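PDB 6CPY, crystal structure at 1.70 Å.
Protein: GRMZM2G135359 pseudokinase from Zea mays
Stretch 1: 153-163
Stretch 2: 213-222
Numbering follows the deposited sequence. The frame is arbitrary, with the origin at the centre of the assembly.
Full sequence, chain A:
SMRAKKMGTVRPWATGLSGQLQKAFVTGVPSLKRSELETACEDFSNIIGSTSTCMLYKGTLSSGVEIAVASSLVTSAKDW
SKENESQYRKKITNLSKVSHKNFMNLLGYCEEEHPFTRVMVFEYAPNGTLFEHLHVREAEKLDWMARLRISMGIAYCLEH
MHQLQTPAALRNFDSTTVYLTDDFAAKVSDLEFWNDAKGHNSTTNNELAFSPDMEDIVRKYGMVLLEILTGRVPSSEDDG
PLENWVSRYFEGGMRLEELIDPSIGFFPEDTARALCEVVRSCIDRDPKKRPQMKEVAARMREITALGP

Stretch 1, residues 153-163: GIAYCLEHMHQ
Stretch 2 213-222: DMEDIVRKYG

Residues 153–163 and 214–222 form two α-helices that run almost exactly antiparallel, with 176° between their N-to-C directions and a closest axial approach of 11.5 Å. Backbone torsions stay near −60°/−42° throughout, and regular i to i+4 hydrogen bonds, such as Leu 158 N to Ile 154 O (2.9 Å) and Tyr 221 N to Ile 217 O (2.8 Å), run along both helices. Asp 213, extended at −66°/158°, occupies the N-cap position without a side-chain capping bond; its side chain is modelled only to CB.

The register is set by three CA–CA pairs: Ala 155 with Tyr 221 at 7.7 Å, Leu 158 with Ile 217 at 8.2 Å, and His 162 with Met 214 at 7.5 Å. Steps of three or four residues bring successive side chains onto the same face of each helix, and together they bury a modest 313 Å².

The main bump is the ring of Tyr 221 (chi1 179°, t; chi2 77°), which reaches into a hollow lined by Ile 154, Ala 155 and Leu 158. Ile 154 (m, t) meets the ring edge, its CG2 lying 3.6 Å from Tyr 221 CE1. The small Ala 155 leaves space for the phenol end: its CB is 3.7 Å from Tyr 221 OH and 3.9 Å from Tyr 221 CZ. The flat, long tyrosine thus spans the gap to the opposing backbone, while its hydroxyl is hydrogen-bonded to a residue just outside the stretches.

Leu 158 (chi1 −85°, m; chi2 44°, p) points its CA-to-CB bond toward the other helix and fills the middle of the contact. Its CD2 reaches between two residues one turn apart, 3.8 Å from Tyr 221 CD1 and 3.9 Å from CG2 of Ile 217 (m, m). Leu 158 and Ile 217 are buried, and their branched methyl groups pack closely without needing polar partners.

At the more open end, His 162 (chi1 172°, t; chi2 81°) faces Met 214, whose m, m, m side chain curls beside the imidazole. Met 214 CG approaches His 162 ND1 to 3.2 Å near the ring plane. The sulfur also lies at the edge, with Met 214 SD 4.7 Å from the centroid of the His 162 ring, and accepts a weak hydrogen bond from His 162 ND1 at 3.6 Å. A flexible thioether can both cover the ring edge and offer this acceptor, although Met 214 is poorly ordered.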

ATOM      1  N   GLY A 153      -8.089   7.387  -4.813  1.00 23.56           N
ATOM      2  CA  GLY A 153      -7.993   6.597  -3.580  1.00 23.22           C
ATOM      3  C   GLY A 153      -6.594   6.570  -3.000  1.00 23.52           C
ATOM      4  O   GLY A 153      -6.412   6.774  -1.798  1.00 24.60           O
ATOM      5  N   ILE A 154      -5.603   6.321  -3.854  1.00 22.64           N
ATOM      6  CA  ILE A 154      -4.200   6.366  -3.455  1.00 22.98           C
ATOM      7  C   ILE A 154      -3.822   7.733  -2.889  1.00 24.36           C
ATOM      8  O   ILE A 154      -3.232   7.828  -1.805  1.00 22.98           O
ATOM      9  CB  ILE A 154      -3.251   5.978  -4.614  1.00 23.13           C
ATOM     10  CG1 ILE A 154      -3.443   4.509  -5.007  1.00 22.91           C
ATOM     11  CG2 ILE A 154      -1.806   6.186  -4.213  1.00 22.49           C
ATOM     12  CD1 ILE A 154      -2.849   4.150  -6.345  1.00 23.77           C
ATOM     13  N   ALA A 155      -4.176   8.800  -3.609  1.00 25.39           N
ATOM     14  CA  ALA A 155      -3.851  10.144  -3.153  1.00 26.15           C
ATOM     15  C   ALA A 155      -4.463  10.457  -1.783  1.00 26.40           C
ATOM     16  O   ALA A 155      -3.779  11.007  -0.921  1.00 26.87           O
ATOM     17  CB  ALA A 155      -4.287  11.181  -4.178  1.00 26.00           C
ATOM     18  N   TYR A 156      -5.728  10.096  -1.578  1.00 27.02           N
ATOM     19  CA  TYR A 156      -6.405  10.352  -0.291  1.00 28.13           C
ATOM     20  C   TYR A 156      -5.741   9.590   0.858  1.00 29.54           C
ATOM     21  O   TYR A 156      -5.626  10.124   1.956  1.00 29.25           O
ATOM     22  CB  TYR A 156      -7.885   9.982  -0.330  1.00 28.28           C
ATOM     23  CG  TYR A 156      -8.785  10.938  -1.094  1.00 28.74           C
ATOM     24  CD1 TYR A 156      -8.703  12.322  -0.904  1.00 30.91           C
ATOM     25  CD2 TYR A 156      -9.770  10.453  -1.953  1.00 30.34           C
ATOM     26  CE1 TYR A 156      -9.544  13.191  -1.594  1.00 32.40           C
ATOM     27  CE2 TYR A 156     -10.628  11.315  -2.630  1.00 31.68           C
ATOM     28  CZ  TYR A 156     -10.500  12.680  -2.461  1.00 32.64           C
ATOM     29  OH  TYR A 156     -11.341  13.534  -3.150  1.00 34.97           O
ATOM     30  N   CYS A 157      -5.313   8.357   0.596  1.00 29.51           N
ATOM     31  CA  CYS A 157      -4.581   7.573   1.604  1.00 29.60           C
ATOM     32  C   CYS A 157      -3.245   8.236   1.941  1.00 29.52           C
ATOM     33  O   CYS A 157      -2.922   8.472   3.122  1.00 28.79           O
ATOM     34  CB  CYS A 157      -4.336   6.144   1.110  1.00 29.32           C
ATOM     35  SG  CYS A 157      -3.513   5.104   2.341  1.00 29.26           S
ATOM     36  N   LEU A 158      -2.471   8.560   0.911  1.00 29.13           N
ATOM     37  CA  LEU A 158      -1.158   9.162   1.132  1.00 30.14           C
ATOM     38  C   LEU A 158      -1.253  10.509   1.862  1.00 30.36           C
ATOM     39  O   LEU A 158      -0.390  10.826   2.697  1.00 32.12           O
ATOM     40  CB  LEU A 158      -0.391   9.312  -0.185  1.00 31.73           C
ATOM     41  CG  LEU A 158       0.412   8.096  -0.676  1.00 32.32           C
ATOM     42  CD1 LEU A 158      -0.345   6.791  -0.542  1.00 35.15           C
ATOM     43  CD2 LEU A 158       0.851   8.301  -2.114  1.00 32.61           C
ATOM     44  N   GLU A 159      -2.277  11.294   1.539  1.00 31.63           N
ATOM     45  CA  GLU A 159      -2.529  12.575   2.213  1.00 34.18           C
ATOM     46  C   GLU A 159      -2.860  12.329   3.693  1.00 34.42           C
ATOM     47  O   GLU A 159      -2.381  13.046   4.581  1.00 32.65           O
ATOM     48  CB  GLU A 159      -3.686  13.312   1.537  1.00 37.72           C
ATOM     49  CG  GLU A 159      -4.054  14.662   2.158  1.00 41.45           C
ATOM     50  CD  GLU A 159      -5.333  15.256   1.584  1.00 46.76           C
ATOM     51  OE1 GLU A 159      -6.251  14.493   1.199  1.00 49.06           O
ATOM     52  OE2 GLU A 159      -5.433  16.500   1.529  1.00 51.86           O
ATOM     53  N   HIS A 160      -3.684  11.319   3.952  1.00 33.51           N
ATOM     54  CA  HIS A 160      -4.059  10.989   5.322  1.00 35.18           C
ATOM     55  C   HIS A 160      -2.846  10.515   6.120  1.00 35.73           C
ATOM     56  O   HIS A 160      -2.651  10.927   7.269  1.00 36.51           O
ATOM     57  CB  HIS A 160      -5.170   9.938   5.351  1.00 36.79           C
ATOM     58  CG  HIS A 160      -5.693   9.675   6.727  1.00 37.42           C
ATOM     59  ND1 HIS A 160      -5.481   8.485   7.387  1.00 40.45           N
ATOM     60  CD2 HIS A 160      -6.376  10.465   7.587  1.00 38.80           C
ATOM     61  CE1 HIS A 160      -6.031   8.545   8.587  1.00 40.32           C
ATOM     62  NE2 HIS A 160      -6.581   9.736   8.735  1.00 40.56           N
ATOM     63  N   MET A 161      -2.021   9.720   5.490  1.00 36.29           N
ATOM     64  CA  MET A 161      -0.808   9.216   6.058  1.00 41.07           C
ATOM     65  C   MET A 161       0.110  10.358   6.481  1.00 42.26           C
ATOM     66  O   MET A 161       0.672  10.328   7.535  1.00 40.97           O
ATOM     67  CB  MET A 161      -0.100   8.419   4.989  1.00 45.71           C
ATOM     68  CG  MET A 161       0.500   7.121   5.383  1.00 49.47           C
ATOM     69  SD  MET A 161      -0.567   5.787   4.894  1.00 58.06           S
ATOM     70  CE  MET A 161      -1.743   5.966   6.213  1.00 54.53           C
ATOM     71  N   HIS A 162       0.276  11.327   5.604  1.00 40.60           N
ATOM     72  CA  HIS A 162       1.099  12.498   5.873  1.00 44.95           C
ATOM     73  C   HIS A 162       0.488  13.386   6.952  1.00 44.12           C
ATOM     74  O   HIS A 162       1.213  13.970   7.744  1.00 45.97           O
ATOM     75  CB  HIS A 162       1.311  13.335   4.608  1.00 45.91           C
ATOM     76  CG  HIS A 162       1.991  14.642   4.872  1.00 50.43           C
ATOM     77  ND1 HIS A 162       3.356  14.751   5.028  1.00 52.49           N
ATOM     78  CD2 HIS A 162       1.493  15.887   5.058  1.00 52.89           C
ATOM     79  CE1 HIS A 162       3.672  16.011   5.272  1.00 55.24           C
ATOM     80  NE2 HIS A 162       2.558  16.721   5.294  1.00 54.68           N
ATOM     81  N   GLN A 163      -0.838  13.501   6.958  1.00 45.32           N
ATOM     82  CA  GLN A 163      -1.554  14.265   7.980  1.00 47.19           C
ATOM     83  C   GLN A 163      -1.290  13.682   9.372  1.00 49.87           C
ATOM     84  O   GLN A 163      -1.070  14.423  10.338  1.00 50.06           O
ATOM     85  CB  GLN A 163      -3.051  14.258   7.672  1.00 48.39           C
ATOM     86  CG  GLN A 163      -3.872  15.294   8.420  1.00 51.69           C
ATOM     87  CD  GLN A 163      -5.367  15.149   8.171  1.00 54.61           C
ATOM     88  OE1 GLN A 163      -5.847  14.097   7.729  1.00 57.39           O
ATOM     89  NE2 GLN A 163      -6.113  16.206   8.462  1.00 55.29           N
ATOM     90  N   ASP A 213      11.507  10.345   2.884  1.00 69.05           N
ATOM     91  CA  ASP A 213      10.905  11.663   3.049  1.00 67.19           C
ATOM     92  C   ASP A 213       9.583  11.709   2.289  1.00 64.66           C
ATOM     93  O   ASP A 213       9.358  10.925   1.361  1.00 61.52           O
ATOM     94  CB  ASP A 213      11.846  12.760   2.542  1.00 65.90           C
ATOM     95  N   MET A 214       8.716  12.634   2.685  1.00 62.18           N
ATOM     96  CA  MET A 214       7.454  12.851   1.982  1.00 61.92           C
ATOM     97  C   MET A 214       7.668  13.351   0.556  1.00 57.81           C
ATOM     98  O   MET A 214       6.843  13.092  -0.318  1.00 57.22           O
ATOM     99  CB  MET A 214       6.567  13.825   2.756  1.00 63.11           C
ATOM    100  CG  MET A 214       5.901  13.196   3.970  1.00 66.86           C
ATOM    101  SD  MET A 214       4.867  11.757   3.596  1.00 72.15           S
ATOM    102  CE  MET A 214       3.933  12.311   2.167  1.00 68.10           C
ATOM    103  N   GLU A 215       8.771  14.061   0.327  1.00 53.90           N
ATOM    104  CA  GLU A 215       9.165  14.469  -1.021  1.00 50.50           C
ATOM    105  C   GLU A 215       9.412  13.252  -1.915  1.00 48.09           C
ATOM    106  O   GLU A 215       9.127  13.291  -3.113  1.00 42.88           O
ATOM    107  CB  GLU A 215      10.423  15.348  -0.972  1.00 49.96           C
ATOM    108  N   ASP A 216       9.956  12.182  -1.335  1.00 46.24           N
ATOM    109  CA  ASP A 216      10.176  10.944  -2.069  1.00 45.28           C
ATOM    110  C   ASP A 216       8.861  10.201  -2.344  1.00 41.22           C
ATOM    111  O   ASP A 216       8.705   9.598  -3.409  1.00 37.60           O
ATOM    112  CB  ASP A 216      11.147  10.030  -1.318  1.00 47.49           C
ATOM    113  CG  ASP A 216      11.732   8.947  -2.203  1.00 51.25           C
ATOM    114  OD1 ASP A 216      12.223   9.273  -3.305  1.00 55.25           O
ATOM    115  OD2 ASP A 216      11.716   7.764  -1.797  1.00 56.55           O
ATOM    116  N   ILE A 217       7.934  10.235  -1.386  1.00 38.10           N
ATOM    117  CA  ILE A 217       6.614   9.610  -1.567  1.00 37.84           C
ATOM    118  C   ILE A 217       5.826  10.325  -2.673  1.00 35.32           C
ATOM    119  O   ILE A 217       5.183   9.672  -3.495  1.00 32.75           O
ATOM    120  CB  ILE A 217       5.783   9.610  -0.269  1.00 38.47           C
ATOM    121  CG1 ILE A 217       6.475   8.772   0.819  1.00 40.57           C
ATOM    122  CG2 ILE A 217       4.374   9.080  -0.515  1.00 39.28           C
ATOM    123  CD1 ILE A 217       6.830   7.358   0.401  1.00 41.76           C
ATOM    124  N   VAL A 218       5.876  11.656  -2.678  1.00 33.84           N
ATOM    125  CA  VAL A 218       5.276  12.446  -3.752  1.00 33.14           C
ATOM    126  C   VAL A 218       5.812  12.024  -5.124  1.00 32.78           C
ATOM    127  O   VAL A 218       5.027  11.870  -6.064  1.00 30.79           O
ATOM    128  CB  VAL A 218       5.488  13.955  -3.544  1.00 33.01           C
ATOM    129  CG1 VAL A 218       5.187  14.737  -4.826  1.00 33.16           C
ATOM    130  CG2 VAL A 218       4.619  14.462  -2.398  1.00 32.96           C
ATOM    131  N   ARG A 219       7.128  11.845  -5.238  1.00 32.86           N
ATOM    132  CA  ARG A 219       7.750  11.391  -6.493  1.00 35.05           C
ATOM    133  C   ARG A 219       7.242  10.007  -6.878  1.00 33.51           C
ATOM    134  O   ARG A 219       6.895   9.764  -8.032  1.00 32.21           O
ATOM    135  CB  ARG A 219       9.279  11.365  -6.391  1.00 37.57           C
ATOM    136  CG  ARG A 219       9.989  10.927  -7.675  1.00 39.83           C
ATOM    137  CD  ARG A 219      11.461  10.599  -7.446  1.00 43.59           C
ATOM    138  NE  ARG A 219      11.645   9.496  -6.497  1.00 47.88           N
ATOM    139  CZ  ARG A 219      11.569   8.196  -6.791  1.00 50.48           C
ATOM    140  NH1 ARG A 219      11.301   7.779  -8.023  1.00 51.12           N
ATOM    141  NH2 ARG A 219      11.756   7.296  -5.829  1.00 53.08           N
ATOM    142  N   LYS A 220       7.210   9.108  -5.905  1.00 33.50           N
ATOM    143  CA  LYS A 220       6.675   7.772  -6.116  1.00 32.77           C
ATOM    144  C   LYS A 220       5.210   7.793  -6.565  1.00 29.24           C
ATOM    145  O   LYS A 220       4.836   7.010  -7.444  1.00 28.37           O
ATOM    146  CB  LYS A 220       6.831   6.923  -4.859  1.00 35.99           C
ATOM    147  CG  LYS A 220       8.250   6.427  -4.631  1.00 38.92           C
ATOM    148  CD  LYS A 220       8.342   5.701  -3.299  1.00 42.76           C
ATOM    149  CE  LYS A 220       9.679   5.006  -3.127  1.00 44.16           C
ATOM    150  NZ  LYS A 220       9.716   4.270  -1.838  1.00 45.25           N
ATOM    151  N   TYR A 221       4.398   8.669  -5.970  1.00 27.11           N
ATOM    152  CA  TYR A 221       3.010   8.833  -6.400  1.00 27.58           C
ATOM    153  C   TYR A 221       2.941   9.227  -7.873  1.00 28.32           C
ATOM    154  O   TYR A 221       2.164   8.665  -8.639  1.00 26.89           O
ATOM    155  CB  TYR A 221       2.241   9.870  -5.562  1.00 26.03           C
ATOM    156  CG  TYR A 221       0.818  10.010  -6.056  1.00 25.52           C
ATOM    157  CD1 TYR A 221      -0.134   9.038  -5.748  1.00 24.42           C
ATOM    158  CD2 TYR A 221       0.439  11.059  -6.886  1.00 24.94           C
ATOM    159  CE1 TYR A 221      -1.424   9.130  -6.229  1.00 25.43           C
ATOM    160  CE2 TYR A 221      -0.844  11.161  -7.371  1.00 24.21           C
ATOM    161  CZ  TYR A 221      -1.774  10.190  -7.044  1.00 25.01           C
ATOM    162  OH  TYR A 221      -3.057  10.280  -7.513  1.00 24.25           O
ATOM    163  N   GLY A 222       3.756  10.203  -8.258  1.00 27.88           N
ATOM    164  CA  GLY A 222       3.821  10.638  -9.653  1.00 28.98           C
ATOM    165  C   GLY A 222       4.161   9.496 -10.595  1.00 27.68           C
ATOM    166  O   GLY A 222       3.570   9.387 -11.655  1.00 27.82           O
TER